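Local atomic coordinates of glucose-6-phosphate isomerase (Plasmodium falciparum, PDB entry 3QKI), a protein that probably interconverts alpha-D-glucose 6-phosphate and beta-D-fructose 6-phosphate, the isomerase step that follows glucose phosphorylation in glycolysis. Residues L379-N384 with T470-Q475; K449-P454 with S463-L468; K60-Y65 with N522-G527. All coordinates share one frame; numbering follows the deposited sequence.

Interaction 1 (L379-N384 with T470-Q475); sequences LPYFQN and TNFFAQ
With CG of Tyr381 beside its own backbone N (chi1 -87°) and CG of Phe472 swung anti to the nitrogen of its residue (chi1 174°), the tyrosine ring lies against the helix backbone while the phenylalanine ring passes to one side. This is the helix-on-sheet layer of an alpha/beta fold: segment 379-384 lies on strand 375-380, and Phe472 sits on helix 464-481. Tyr381 is the centre of an inverse gamma turn, marked by a weak bond from Phe382 N to Pro380 O (3.0 Å), and its ring is presented to one flank of the helix. Phe472 CA stands over the ring face, 4.3 Å from the centroid of the Tyr381 ring and 11° off its normal, a CH-pi contact. Near the root of the tyrosine, CB touches Phe472 CD1 at 4.2 Å. The Phe472 ring also packs on Leu445 and Leu515 of neighbouring strands, so it is wedged between helix and sheet.

Farther out, Tyr381 CE2 meets Asn471 CB at 3.7 Å, an approach that is oblique to the ring. The polar end of Asn471 turns away, and its OD1 accepts from Gln428 NE2. Gln428 serves both segments, because its OE1 bonds Tyr381 OH, which is also hydrogen-bonded to Tyr432 OH; the buried phenol is thus held by two partners from outside the contact. Gln475 is bent at its second torsion and sends OE1 to His436 NE2. What it gives the tyrosine is a methylene, Gln475 CG, 3.7 Å from Tyr381 OH.

Interaction 2 (K449-P454 with S463-L468); sequences KHSHFP and SNHDEL
Ser451 OG is held by two partners: it accepts from Phe453 N at 2.9 Å, closing an ST turn, and it bonds a water at 2.7 Å. The same water lies 2.8 Å from His465 ND1, so it bridges the loop after strand 443-448 to the first turn of helix 464-481, the two ends of a strand-to-helix connection. Having OG anti to the backbone N (chi1 -178°) carries the Ser451 hydroxyl to the amide of Phe453. Ser451 CB faces the histidine, 3.7 Å from His465 ND1.

The imidazole lies flat against the loop backbone. Over one of its faces stand Ser451 N, above the ring centre, and His450 C, displaced toward the rim. Its other nitrogen, NE2, bonds Phe448 O at the end of the strand, so both ring nitrogens have polar partners and the ring's rotation is pinned. The helix start is itself capped, with Ser463 OG at the N-cap accepting from Asp466 N at 3.1 Å. Beyond the cap, Asp466 and Glu467 form salt bridges with Arg572 and Arg565 of the second subunit, and Tyr594 of that subunit packs on His465. On the CD2 side of the imidazole, Lys449 O approaches obliquely, 3.6 Å from His465 CD2.

Interaction 3 (K60-Y65 with N522-G527); sequences KFKNFY and NFYTCG
Asn63 OD1 and Thr525 OG1 stand 2.6 Å apart, the polar pair that brings the tip of a beta hairpin to the first turn of helix 523-543 in the conformers given. A hydrogen bond here is doubtful on two counts: both residues were deposited in two conformers, and the proton is unsettled, because Asn522 OD1 lies 2.9 Å from the same Thr525 OG1. Asn522 has a firmer role as the N-cap: its OD1 accepts from Thr525 N at 2.9 Å, with an N-H...O angle of 170°, and the amide comes in almost along the C=O axis. The hairpin joins strands 58-61 and 64-70 through Lys62 and Asn63, whose backbone angles fit a type II' turn; Phe61 N bonds Phe64 O, while the return bond from Phe64 N to Phe61 O is weak.

The van der Waals contacts gather at the rim of the Tyr524 ring. Asn63 ND2 reaches its edge, 3.6 Å from Tyr524 CE1 and near the ring plane, with the amide turned 56° from that plane. Lys62, bent at its second torsion (chi2 -89°), runs across the phenol end, where its CD and CE are each 3.4 Å from Tyr524 OH. The same side chain lays CG over the face of the Phe61 ring. The phenol finds its polar partner outside the contact, in Asp342 OD2.

The chemistry is therefore mixed: the carbonyl end of the Asn63 amide lies beside the capping group, in a pairing that stays tentative, its nitrogen end lies at an aromatic edge, and a lysine contributes its aliphatic chain rather than its charge.

In the fold
Interactions 1 and 2 share helix 464-481 and lie with centres about 11 Å apart. They touch directly: Asn384 ND2 is 3.0 Å from His452 ND1, a probable hydrogen bond, and Phe382 packs on His452. Along the chain, interaction 2 is nested within the loop closed by interaction 1, and both are nested within the long loop closed by interaction 3. Interaction 3 stands apart, its centre about 17 Å from that of interaction 1, yet the two reach the same mixed sheet. In interaction 1 the side chain of Asn471 is about 6 Å from that of His429, which binds beta-D-fructose 6-phosphate in another structure of this protein; none is bound to this chain. All three border the second subunit.

Interaction 1 (L379-N384 with T470-Q475)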
loop_
_atom_site.group_PDB
_atom_site.type_symbol
_atom_site.label_atom_id
_atom_site.label_comp_id
_atom_site.label_asym_id
_atom_site.label_seq_id
_atom_site.Cartn_x
_atom_site.Cartn_y
_atom_site.Cartn_z
ATOM N N LEU A 379 10.619 -1.121 -2.054
ATOM C CA LEU A 379 10.398 -2.490 -2.530
ATOM C C LEU A 379 11.247 -3.556 -1.829
ATOM O O LEU A 379 12.291 -3.960 -2.346
ATOM C CB LEU A 379 10.573 -2.534 -4.057
ATOM C CG LEU A 379 9.880 -1.433 -4.864
ATOM C CD1 LEU A 379 10.409 -1.417 -6.281
ATOM C CD2 LEU A 379 8.334 -1.589 -4.819
ATOM N N PRO A 380 10.821 -4.003 -0.634
ATOM C CA PRO A 380 11.580 -5.061 0.052
ATOM C C PRO A 380 11.291 -6.428 -0.595
ATOM O O PRO A 380 10.127 -6.788 -0.766
ATOM C CB PRO A 380 11.070 -4.988 1.489
ATOM C CG PRO A 380 9.679 -4.424 1.384
ATOM C CD PRO A 380 9.607 -3.617 0.127
ATOM N N TYR A 381 12.338 -7.181 -0.967
ATOM C CA TYR A 381 12.174 -8.530 -1.545
ATOM C C TYR A 381 12.119 -9.514 -0.355
ATOM O O TYR A 381 13.033 -10.305 -0.115
ATOM C CB TYR A 381 13.282 -8.831 -2.568
ATOM C CG TYR A 381 12.886 -8.329 -3.938
ATOM C CD1 TYR A 381 12.736 -6.966 -4.185
ATOM C CD2 TYR A 381 12.540 -9.216 -4.953
ATOM C CE1 TYR A 381 12.277 -6.498 -5.416
ATOM C CE2 TYR A 381 12.078 -8.760 -6.192
ATOM C CZ TYR A 381 11.924 -7.399 -6.410
ATOM O OH TYR A 381 11.463 -6.938 -7.619
ATOM N N PHE A 382 11.030 -9.392 0.433
ATOM C CA PHE A 382 10.824 -10.123 1.671
ATOM C C PHE A 382 9.382 -9.891 2.096
ATOM O O PHE A 382 9.036 -8.803 2.553
ATOM C CB PHE A 382 11.806 -9.608 2.763
ATOM C CG PHE A 382 12.267 -10.639 3.769
ATOM C CD1 PHE A 382 13.186 -11.628 3.412
ATOM C CD2 PHE A 382 11.785 -10.624 5.079
ATOM C CE1 PHE A 382 13.638 -12.570 4.362
ATOM C CE2 PHE A 382 12.230 -11.576 6.023
ATOM C CZ PHE A 382 13.162 -12.527 5.663
ATOM N N GLN A 383 8.528 -10.915 1.925
ATOM C CA GLN A 383 7.121 -10.813 2.296
ATOM C C GLN A 383 6.877 -10.385 3.767
ATOM O O GLN A 383 5.886 -9.701 4.023
ATOM C CB GLN A 383 6.353 -12.085 1.916
ATOM C CG GLN A 383 4.826 -11.979 2.053
ATOM C CD GLN A 383 4.184 -10.974 1.122
ATOM O OE1 GLN A 383 4.766 -10.504 0.150
ATOM N NE2 GLN A 383 2.973 -10.585 1.428
ATOM N N ASN A 384 7.785 -10.741 4.718
ATOM C CA ASN A 384 7.600 -10.333 6.112
ATOM C C ASN A 384 7.722 -8.831 6.314
ATOM O O ASN A 384 7.219 -8.317 7.293
ATOM C CB ASN A 384 8.400 -11.198 7.103
ATOM C CG ASN A 384 7.961 -12.647 7.051
ATOM O OD1 ASN A 384 6.840 -12.957 6.667
ATOM N ND2 ASN A 384 8.838 -13.569 7.381
ATOM N N THR A 470 16.897 -13.826 -7.464
ATOM C CA THR A 470 17.320 -13.613 -8.854
ATOM C C THR A 470 16.715 -12.275 -9.363
ATOM O O THR A 470 17.356 -11.557 -10.120
ATOM C CB THR A 470 16.886 -14.764 -9.779
ATOM O OG1 THR A 470 15.457 -14.831 -9.880
ATOM C CG2 THR A 470 17.467 -16.092 -9.373
ATOM N N ASN A 471 15.494 -11.956 -8.894
ATOM C CA ASN A 471 14.735 -10.747 -9.244
ATOM C C ASN A 471 15.290 -9.510 -8.600
ATOM O O ASN A 471 15.294 -8.453 -9.215
ATOM C CB ASN A 471 13.264 -10.918 -8.896
ATOM C CG ASN A 471 12.625 -12.074 -9.582
ATOM O OD1 ASN A 471 12.217 -11.981 -10.734
ATOM N ND2 ASN A 471 12.542 -13.188 -8.900
ATOM N N PHE A 472 15.796 -9.629 -7.375
ATOM C CA PHE A 472 16.382 -8.511 -6.640
ATOM C C PHE A 472 17.544 -7.953 -7.460
ATOM O O PHE A 472 17.575 -6.752 -7.709
ATOM C CB PHE A 472 16.855 -8.996 -5.238
ATOM C CG PHE A 472 17.606 -7.998 -4.384
ATOM C CD1 PHE A 472 16.919 -7.051 -3.622
ATOM C CD2 PHE A 472 18.996 -8.031 -4.306
ATOM C CE1 PHE A 472 17.609 -6.138 -2.818
ATOM C CE2 PHE A 472 19.692 -7.121 -3.491
ATOM C CZ PHE A 472 18.987 -6.177 -2.755
ATOM N N PHE A 473 18.468 -8.826 -7.936
ATOM C CA PHE A 473 19.637 -8.383 -8.716
ATOM C C PHE A 473 19.261 -7.944 -10.138
ATOM O O PHE A 473 19.687 -6.881 -10.585
ATOM C CB PHE A 473 20.738 -9.457 -8.716
ATOM C CG PHE A 473 21.269 -9.765 -7.329
ATOM C CD1 PHE A 473 22.158 -8.898 -6.694
ATOM C CD2 PHE A 473 20.849 -10.903 -6.638
ATOM C CE1 PHE A 473 22.631 -9.171 -5.396
ATOM C CE2 PHE A 473 21.319 -11.168 -5.344
ATOM C CZ PHE A 473 22.196 -10.293 -4.728
ATOM N N ALA A 474 18.437 -8.751 -10.831
ATOM C CA ALA A 474 18.022 -8.525 -12.204
ATOM C C ALA A 474 17.225 -7.256 -12.410
ATOM O O ALA A 474 17.455 -6.586 -13.423
ATOM C CB ALA A 474 17.229 -9.697 -12.716
ATOM N N GLN A 475 16.275 -6.942 -11.489
ATOM C CA GLN A 475 15.427 -5.762 -11.618
ATOM C C GLN A 475 16.282 -4.499 -11.570
ATOM O O GLN A 475 16.118 -3.636 -12.419
ATOM C CB GLN A 475 14.288 -5.742 -10.571
ATOM C CG GLN A 475 13.152 -6.741 -10.864
ATOM C CD GLN A 475 12.366 -6.400 -12.107
ATOM O OE1 GLN A 475 12.160 -5.234 -12.446
ATOM N NE2 GLN A 475 11.900 -7.414 -12.808
#

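Interaction 2 (K449-P454 with S463-L468)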
loop_
_atom_site.group_PDB
_atom_site.type_symbol
_atom_site.label_atom_id
_atom_site.label_comp_id
_atom_site.label_asym_id
_atom_site.label_seq_id
_atom_site.Cartn_x
_atom_site.Cartn_y
_atom_site.Cartn_z
ATOM N N LYS A 449 20.139 -12.306 2.725
ATOM C CA LYS A 449 20.841 -13.518 2.287
ATOM C C LYS A 449 20.100 -14.768 2.705
ATOM O O LYS A 449 20.192 -15.792 2.022
ATOM C CB LYS A 449 22.260 -13.544 2.872
ATOM C CG LYS A 449 23.229 -12.605 2.147
ATOM C CD LYS A 449 24.609 -12.585 2.842
ATOM C CE LYS A 449 25.265 -13.966 2.825
ATOM N NZ LYS A 449 26.727 -13.892 3.063
ATOM N N HIS A 450 19.328 -14.674 3.793
ATOM C CA HIS A 450 18.595 -15.807 4.358
ATOM C C HIS A 450 17.123 -15.543 4.492
ATOM O O HIS A 450 16.703 -14.420 4.776
ATOM C CB HIS A 450 19.183 -16.216 5.734
ATOM C CG HIS A 450 20.606 -16.657 5.628
ATOM N ND1 HIS A 450 21.663 -15.775 5.824
ATOM C CD2 HIS A 450 21.105 -17.851 5.227
ATOM C CE1 HIS A 450 22.762 -16.472 5.575
ATOM N NE2 HIS A 450 22.474 -17.721 5.211
ATOM N N SER A 451 16.344 -16.627 4.393
ATOM C CA SER A 451 14.900 -16.613 4.569
ATOM C C SER A 451 14.525 -16.833 6.052
ATOM O O SER A 451 15.327 -17.370 6.814
ATOM C CB SER A 451 14.287 -17.760 3.760
ATOM O OG SER A 451 12.872 -17.738 3.867
ATOM N N HIS A 452 13.277 -16.508 6.438
ATOM C CA HIS A 452 12.746 -16.866 7.760
ATOM C C HIS A 452 12.139 -18.288 7.661
ATOM O O HIS A 452 11.815 -18.889 8.675
ATOM C CB HIS A 452 11.652 -15.875 8.222
ATOM C CG HIS A 452 12.173 -14.570 8.775
ATOM N ND1 HIS A 452 11.319 -13.501 9.007
ATOM C CD2 HIS A 452 13.434 -14.204 9.123
ATOM C CE1 HIS A 452 12.086 -12.527 9.479
ATOM N NE2 HIS A 452 13.365 -12.899 9.556
ATOM N N PHE A 453 11.900 -18.790 6.424
ATOM C CA PHE A 453 11.311 -20.110 6.186
ATOM C C PHE A 453 11.953 -20.743 4.934
ATOM O O PHE A 453 11.306 -20.819 3.901
ATOM C CB PHE A 453 9.778 -20.007 6.070
ATOM C CG PHE A 453 9.052 -21.329 6.209
ATOM C CD1 PHE A 453 8.943 -21.954 7.447
ATOM C CD2 PHE A 453 8.462 -21.941 5.100
ATOM C CE1 PHE A 453 8.259 -23.171 7.571
ATOM C CE2 PHE A 453 7.781 -23.156 5.228
ATOM C CZ PHE A 453 7.695 -23.764 6.458
ATOM N N PRO A 454 13.237 -21.162 4.991
ATOM C CA PRO A 454 13.879 -21.697 3.778
ATOM C C PRO A 454 13.210 -22.967 3.255
ATOM O O PRO A 454 12.821 -23.857 4.007
ATOM C CB PRO A 454 15.333 -21.934 4.203
ATOM C CG PRO A 454 15.320 -21.973 5.661
ATOM C CD PRO A 454 14.172 -21.157 6.137
ATOM N N SER A 463 16.775 -22.922 -4.586
ATOM C CA SER A 463 15.934 -22.806 -3.396
ATOM C C SER A 463 14.934 -21.677 -3.712
ATOM O O SER A 463 15.224 -20.806 -4.554
ATOM C CB SER A 463 16.778 -22.420 -2.184
ATOM O OG SER A 463 17.237 -21.081 -2.243
ATOM N N ASN A 464 13.771 -21.689 -3.066
ATOM C CA ASN A 464 12.755 -20.667 -3.285
ATOM C C ASN A 464 13.288 -19.266 -2.979
ATOM O O ASN A 464 12.974 -18.324 -3.694
ATOM C CB ASN A 464 11.488 -20.995 -2.476
ATOM C CG ASN A 464 10.876 -22.340 -2.804
ATOM O OD1 ASN A 464 11.580 -23.306 -3.092
ATOM N ND2 ASN A 464 9.549 -22.448 -2.720
ATOM N N HIS A 465 14.142 -19.139 -1.941
ATOM C CA HIS A 465 14.712 -17.847 -1.549
ATOM C C HIS A 465 15.661 -17.348 -2.640
ATOM O O HIS A 465 15.644 -16.155 -2.956
ATOM C CB HIS A 465 15.403 -17.915 -0.169
ATOM C CG HIS A 465 15.863 -16.569 0.308
ATOM N ND1 HIS A 465 14.972 -15.623 0.781
ATOM C CD2 HIS A 465 17.101 -16.025 0.279
ATOM C CE1 HIS A 465 15.705 -14.556 1.056
ATOM N NE2 HIS A 465 16.990 -14.753 0.762
ATOM N N ASP A 466 16.453 -18.267 -3.249
ATOM C CA ASP A 466 17.327 -17.905 -4.381
ATOM C C ASP A 466 16.474 -17.481 -5.566
ATOM O O ASP A 466 16.827 -16.506 -6.217
ATOM C CB ASP A 466 18.257 -19.053 -4.778
ATOM C CG ASP A 466 19.559 -19.097 -4.010
ATOM O OD1 ASP A 466 19.736 -18.268 -3.078
ATOM O OD2 ASP A 466 20.394 -19.964 -4.325
ATOM N N GLU A 467 15.338 -18.155 -5.813
ATOM C CA GLU A 467 14.436 -17.763 -6.908
ATOM C C GLU A 467 13.947 -16.308 -6.712
ATOM O O GLU A 467 14.000 -15.524 -7.655
ATOM C CB GLU A 467 13.256 -18.751 -7.076
ATOM C CG GLU A 467 12.282 -18.373 -8.198
ATOM C CD GLU A 467 12.854 -18.386 -9.607
ATOM O OE1 GLU A 467 13.812 -19.149 -9.849
ATOM O OE2 GLU A 467 12.331 -17.656 -10.477
ATOM N N LEU A 468 13.520 -15.947 -5.485
ATOM C CA LEU A 468 13.098 -14.585 -5.120
ATOM C C LEU A 468 14.240 -13.599 -5.415
ATOM O O LEU A 468 14.016 -12.533 -6.011
ATOM C CB LEU A 468 12.748 -14.563 -3.621
ATOM C CG LEU A 468 12.534 -13.182 -2.957
ATOM C CD1 LEU A 468 11.224 -12.540 -3.433
ATOM C CD2 LEU A 468 12.569 -13.312 -1.440
HETATM O O HOH W 1 12.653 -15.558 2.319
#

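Interaction 3 (K60-Y65 with N522-G527)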
loop_
_atom_site.group_PDB
_atom_site.type_symbol
_atom_site.label_atom_id
_atom_site.label_comp_id
_atom_site.label_asym_id
_atom_site.label_seq_id
_atom_site.Cartn_x
_atom_site.Cartn_y
_atom_site.Cartn_z
ATOM N N LYS A 60 29.615 -0.596 3.312
ATOM C CA LYS A 60 29.340 -1.679 4.265
ATOM C C LYS A 60 29.243 -1.155 5.697
ATOM O O LYS A 60 30.134 -0.412 6.135
ATOM C CB LYS A 60 30.419 -2.776 4.189
ATOM N N PHE A 61 28.175 -1.539 6.427
ATOM C CA PHE A 61 28.021 -1.212 7.842
ATOM C C PHE A 61 27.436 -2.395 8.528
ATOM O O PHE A 61 26.292 -2.774 8.242
ATOM C CB PHE A 61 27.219 0.073 8.149
ATOM C CG PHE A 61 27.151 0.397 9.631
ATOM C CD1 PHE A 61 25.934 0.453 10.292
ATOM C CD2 PHE A 61 28.313 0.585 10.377
ATOM C CE1 PHE A 61 25.875 0.736 11.659
ATOM C CE2 PHE A 61 28.250 0.860 11.744
ATOM C CZ PHE A 61 27.031 0.916 12.382
ATOM N N LYS A 62 28.227 -3.000 9.424
ATOM C CA LYS A 62 27.864 -4.200 10.176
ATOM C C LYS A 62 27.526 -5.363 9.210
ATOM O O LYS A 62 28.365 -5.768 8.399
ATOM C CB LYS A 62 26.718 -3.934 11.206
ATOM C CG LYS A 62 26.996 -2.815 12.215
ATOM C CD LYS A 62 27.697 -3.302 13.468
ATOM C CE LYS A 62 27.945 -2.154 14.412
ATOM N NZ LYS A 62 28.860 -2.552 15.520
ATOM N N ASN A 63 26.276 -5.829 9.291
ATOM C CA ASN A 63 25.746 -6.958 8.542
ATOM C C ASN A 63 25.013 -6.577 7.236
ATOM O O ASN A 63 24.090 -7.288 6.811
ATOM C CB ASN A 63 24.888 -7.829 9.480
ATOM C CG ASN A 63 24.115 -7.075 10.539
ATOM O OD1 ASN A 63 22.937 -6.769 10.369
ATOM N ND2 ASN A 63 24.752 -6.784 11.665
ATOM N N PHE A 64 25.430 -5.462 6.578
ATOM C CA PHE A 64 24.792 -5.026 5.337
ATOM C C PHE A 64 25.613 -4.192 4.395
ATOM O O PHE A 64 26.524 -3.472 4.823
ATOM C CB PHE A 64 23.419 -4.378 5.599
ATOM C CG PHE A 64 23.375 -2.897 5.905
ATOM C CD1 PHE A 64 23.392 -2.442 7.217
ATOM C CD2 PHE A 64 23.195 -1.968 4.892
ATOM C CE1 PHE A 64 23.314 -1.081 7.503
ATOM C CE2 PHE A 64 23.113 -0.602 5.179
ATOM C CZ PHE A 64 23.158 -0.171 6.480
ATOM N N TYR A 65 25.237 -4.245 3.112
ATOM C CA TYR A 65 25.794 -3.451 2.029
ATOM C C TYR A 65 24.723 -2.483 1.494
ATOM O O TYR A 65 23.551 -2.855 1.344
ATOM C CB TYR A 65 26.231 -4.360 0.853
ATOM C CG TYR A 65 27.541 -5.114 1.005
ATOM C CD1 TYR A 65 28.419 -5.243 -0.068
ATOM C CD2 TYR A 65 27.845 -5.806 2.176
ATOM C CE1 TYR A 65 29.599 -5.980 0.044
ATOM C CE2 TYR A 65 29.048 -6.503 2.316
ATOM C CZ TYR A 65 29.921 -6.590 1.248
ATOM O OH TYR A 65 31.079 -7.324 1.368
ATOM N N ASN A 522 16.981 -10.222 11.549
ATOM C CA ASN A 522 16.837 -10.612 12.941
ATOM C C ASN A 522 16.442 -9.327 13.712
ATOM O O ASN A 522 16.214 -8.284 13.077
ATOM C CB ASN A 522 18.111 -11.293 13.477
ATOM C CG ASN A 522 19.374 -10.484 13.347
ATOM O OD1 ASN A 522 19.367 -9.255 13.325
ATOM N ND2 ASN A 522 20.493 -11.163 13.215
ATOM N N PHE A 523 16.290 -9.393 15.040
ATOM C CA PHE A 523 15.876 -8.210 15.812
ATOM C C PHE A 523 16.844 -7.028 15.694
ATOM O O PHE A 523 16.409 -5.890 15.506
ATOM C CB PHE A 523 15.584 -8.573 17.277
ATOM C CG PHE A 523 14.289 -9.326 17.433
ATOM C CD1 PHE A 523 13.088 -8.650 17.596
ATOM C CD2 PHE A 523 14.267 -10.722 17.411
ATOM C CE1 PHE A 523 11.875 -9.352 17.704
ATOM C CE2 PHE A 523 13.061 -11.423 17.544
ATOM C CZ PHE A 523 11.872 -10.733 17.693
ATOM N N TYR A 524 18.156 -7.307 15.773
ATOM C CA TYR A 524 19.196 -6.302 15.675
ATOM C C TYR A 524 19.151 -5.593 14.297
ATOM O O TYR A 524 19.149 -4.364 14.237
ATOM C CB TYR A 524 20.566 -6.956 15.933
ATOM C CG TYR A 524 21.715 -5.988 15.800
ATOM C CD1 TYR A 524 22.423 -5.880 14.608
ATOM C CD2 TYR A 524 22.107 -5.184 16.873
ATOM C CE1 TYR A 524 23.503 -5.004 14.487
ATOM C CE2 TYR A 524 23.170 -4.292 16.756
ATOM C CZ TYR A 524 23.848 -4.189 15.551
ATOM O OH TYR A 524 24.866 -3.287 15.396
ATOM N N THR A 525 19.128 -6.383 13.205
ATOM C CA THR A 525 19.075 -5.878 11.838
ATOM C C THR A 525 17.780 -5.073 11.582
ATOM O O THR A 525 17.808 -4.105 10.834
ATOM C CB THR A 525 19.310 -7.045 10.867
ATOM O OG1 THR A 525 20.572 -7.660 11.166
ATOM C CG2 THR A 525 19.289 -6.624 9.436
ATOM N N CYS A 526 16.647 -5.492 12.184
ATOM C CA CYS A 526 15.389 -4.757 11.999
ATOM C C CYS A 526 15.524 -3.351 12.624
ATOM O O CYS A 526 14.969 -2.385 12.097
ATOM C CB CYS A 526 14.206 -5.525 12.579
ATOM S SG CYS A 526 12.592 -4.963 11.974
ATOM N N GLY A 527 16.301 -3.256 13.704
ATOM C CA GLY A 527 16.630 -2.003 14.376
ATOM C C GLY A 527 17.516 -1.144 13.482
ATOM O O GLY A 527 17.256 0.058 13.319
#